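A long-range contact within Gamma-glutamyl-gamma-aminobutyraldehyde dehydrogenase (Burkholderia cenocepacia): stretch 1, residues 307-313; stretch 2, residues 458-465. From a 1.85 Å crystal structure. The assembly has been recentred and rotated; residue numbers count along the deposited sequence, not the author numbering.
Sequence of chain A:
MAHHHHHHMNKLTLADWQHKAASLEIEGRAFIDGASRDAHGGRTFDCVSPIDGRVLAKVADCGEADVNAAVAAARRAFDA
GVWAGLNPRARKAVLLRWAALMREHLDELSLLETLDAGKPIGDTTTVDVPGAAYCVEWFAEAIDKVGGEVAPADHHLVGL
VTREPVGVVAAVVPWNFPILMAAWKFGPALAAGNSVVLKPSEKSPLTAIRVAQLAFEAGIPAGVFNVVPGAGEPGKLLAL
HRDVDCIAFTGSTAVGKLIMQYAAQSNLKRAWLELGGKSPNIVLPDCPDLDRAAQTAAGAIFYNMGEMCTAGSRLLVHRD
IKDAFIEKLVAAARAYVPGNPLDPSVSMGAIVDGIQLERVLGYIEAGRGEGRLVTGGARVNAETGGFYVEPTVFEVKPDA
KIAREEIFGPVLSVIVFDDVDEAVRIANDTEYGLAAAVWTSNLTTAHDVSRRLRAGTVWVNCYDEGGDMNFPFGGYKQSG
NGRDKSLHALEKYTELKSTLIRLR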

# COMPACT_ATOMS: atom_id res chain seq x y z
N GLU A 307 -14.47 -19.23 -27.80
CA GLU A 307 -13.66 -18.12 -28.33
C GLU A 307 -13.32 -17.25 -27.14
O GLU A 307 -13.81 -16.15 -26.94
CB GLU A 307 -14.38 -17.29 -29.40
CG GLU A 307 -14.81 -18.11 -30.62
CD GLU A 307 -15.77 -17.42 -31.57
OE1 GLU A 307 -15.79 -17.84 -32.76
OE2 GLU A 307 -16.52 -16.48 -31.18
N MET A 308 -12.46 -17.79 -26.33
CA MET A 308 -12.12 -17.21 -25.04
C MET A 308 -10.67 -17.58 -24.81
O MET A 308 -10.33 -18.78 -24.82
CB MET A 308 -12.94 -17.83 -23.93
CG MET A 308 -14.36 -17.36 -23.80
SD MET A 308 -15.03 -17.92 -22.20
CE MET A 308 -15.11 -19.69 -22.44
N CYS A 309 -9.84 -16.59 -24.59
CA CYS A 309 -8.43 -16.89 -24.41
C CYS A 309 -8.21 -17.80 -23.17
O CYS A 309 -7.26 -18.68 -23.11
CB CYS A 309 -7.67 -15.59 -24.27
SG CYS A 309 -7.57 -14.66 -25.83
N THR A 310 -9.04 -17.54 -22.15
CA THR A 310 -8.97 -18.30 -20.87
C THR A 310 -9.84 -19.56 -20.87
O THR A 310 -10.09 -20.14 -19.80
CB THR A 310 -9.44 -17.52 -19.63
OG1 THR A 310 -10.76 -16.96 -19.88
CG2 THR A 310 -8.48 -16.46 -19.24
N ALA A 311 -10.26 -20.03 -22.04
CA ALA A 311 -11.16 -21.19 -22.08
C ALA A 311 -10.54 -22.39 -21.31
O ALA A 311 -9.35 -22.66 -21.44
CB ALA A 311 -11.46 -21.59 -23.53
N GLY A 312 -11.36 -23.10 -20.55
CA GLY A 312 -10.92 -24.31 -19.82
C GLY A 312 -10.89 -25.48 -20.82
O GLY A 312 -11.73 -26.35 -20.78
N SER A 313 -9.89 -25.47 -21.69
CA SER A 313 -9.89 -26.34 -22.88
C SER A 313 -9.24 -27.68 -22.60
O SER A 313 -9.30 -28.58 -23.44
CB SER A 313 -9.17 -25.66 -24.03
OG SER A 313 -7.92 -25.18 -23.60
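Stretch 2 458-465: VWVNCYDE

Stretch 2 meets stretch 1 mainly through side chains: in the nearest CA pairs, T310 CA is still 7.8 Å from D464 CA, and G312 CA is 7.7 Å from Y463 CA. Stretch 1 is irregular, with a type I turn from M308 to A311 closed by A311 N donating to M308 O at 3.0 Å. Stretch 2 opens with the last residues of a strand, 458-460, that begins earlier in the chain, and continues as loop, D464 taking a left-handed backbone conformation (phi/psi 54/46).

Y463 bridges the gap. Its chi1 of -159° (t) aims the hydroxyl at the turn, and chi2 of -81° sets the plane of the ring. Y463 OH donates a hydrogen bond to T310 O at 2.7 Å; the carbonyl oxygen lies near the ring plane, at the ring edge. Y463 OH also packs 3.1 Å from G312 CA. An ideal CB on G312 would fall 3.1 Å from Y463 CZ, so the close approach relies on glycine's lack of a side chain.

T310 adopts chi1 p (52°). T310 CB abuts the edge of the W459 ring, 4.0 Å from W459 CH2, while T310 OG1 lies 2.5 Å from a water that donates to D464 OD1 at 2.8 Å. D464, with chi1 t (-173°), also places OD2 4.3 Å from M308 SD. The two stretches together bury 217 Å².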

# COMPACT_ATOMS: atom_id res chain seq x y z
N VAL A 458 -5.86 -18.24 -11.04
CA VAL A 458 -6.18 -19.57 -10.65
C VAL A 458 -7.53 -19.54 -9.92
O VAL A 458 -7.70 -18.81 -8.93
CB VAL A 458 -5.08 -20.24 -9.77
CG1 VAL A 458 -5.53 -21.62 -9.35
CG2 VAL A 458 -3.74 -20.32 -10.52
N TRP A 459 -8.50 -20.24 -10.50
CA TRP A 459 -9.82 -20.41 -9.90
C TRP A 459 -9.88 -21.72 -9.06
O TRP A 459 -9.39 -22.79 -9.48
CB TRP A 459 -10.90 -20.45 -10.96
CG TRP A 459 -11.05 -19.20 -11.77
CD1 TRP A 459 -11.57 -18.01 -11.37
CD2 TRP A 459 -10.70 -19.05 -13.14
NE1 TRP A 459 -11.56 -17.12 -12.40
CE2 TRP A 459 -11.03 -17.72 -13.51
CE3 TRP A 459 -10.19 -19.91 -14.11
CZ2 TRP A 459 -10.83 -17.23 -14.81
CZ3 TRP A 459 -10.01 -19.43 -15.39
CH2 TRP A 459 -10.34 -18.13 -15.74
N VAL A 460 -10.42 -21.62 -7.85
CA VAL A 460 -10.58 -22.79 -6.99
C VAL A 460 -12.10 -23.03 -6.79
O VAL A 460 -12.85 -22.16 -6.34
CB VAL A 460 -9.79 -22.67 -5.64
CG1 VAL A 460 -10.07 -23.89 -4.76
CG2 VAL A 460 -8.29 -22.49 -5.90
N ASN A 461 -12.57 -24.21 -7.18
CA ASN A 461 -14.00 -24.55 -7.08
C ASN A 461 -14.89 -23.57 -7.82
O ASN A 461 -16.01 -23.32 -7.43
CB ASN A 461 -14.45 -24.75 -5.61
CG ASN A 461 -13.63 -25.77 -4.90
OD1 ASN A 461 -13.10 -26.68 -5.53
ND2 ASN A 461 -13.54 -25.67 -3.56
N CYS A 462 -14.33 -23.05 -8.93
CA CYS A 462 -15.00 -22.19 -9.85
C CYS A 462 -14.17 -22.16 -11.13
O CYS A 462 -13.13 -22.84 -11.23
CB CYS A 462 -15.23 -20.75 -9.28
SG CYS A 462 -13.77 -19.84 -8.82
N TYR A 463 -14.69 -21.47 -12.12
CA TYR A 463 -13.96 -21.26 -13.38
C TYR A 463 -14.59 -20.04 -14.02
O TYR A 463 -15.78 -19.94 -14.12
CB TYR A 463 -14.06 -22.43 -14.34
CG TYR A 463 -12.95 -22.37 -15.31
CD1 TYR A 463 -13.02 -21.53 -16.43
CD2 TYR A 463 -11.82 -23.13 -15.11
CE1 TYR A 463 -11.97 -21.44 -17.33
CE2 TYR A 463 -10.72 -23.02 -15.98
CZ TYR A 463 -10.81 -22.20 -17.09
OH TYR A 463 -9.74 -22.09 -17.94
N ASP A 464 -13.76 -19.08 -14.41
CA ASP A 464 -14.21 -17.85 -15.08
C ASP A 464 -15.28 -17.19 -14.24
O ASP A 464 -16.27 -16.75 -14.76
CB ASP A 464 -14.71 -18.16 -16.51
CG ASP A 464 -15.04 -16.92 -17.32
OD1 ASP A 464 -14.33 -15.88 -17.14
OD2 ASP A 464 -16.00 -17.00 -18.16
N GLU A 465 -15.02 -17.10 -12.94
CA GLU A 465 -15.98 -16.75 -11.91
C GLU A 465 -16.10 -15.24 -11.86
O GLU A 465 -15.10 -14.52 -11.62
CB GLU A 465 -15.50 -17.27 -10.55
CG GLU A 465 -16.32 -16.84 -9.32
CD GLU A 465 -17.71 -17.45 -9.26
OE1 GLU A 465 -17.87 -18.54 -9.82
OE2 GLU A 465 -18.65 -16.86 -8.63
O HOH W 1 -11.71 -15.67 -18.01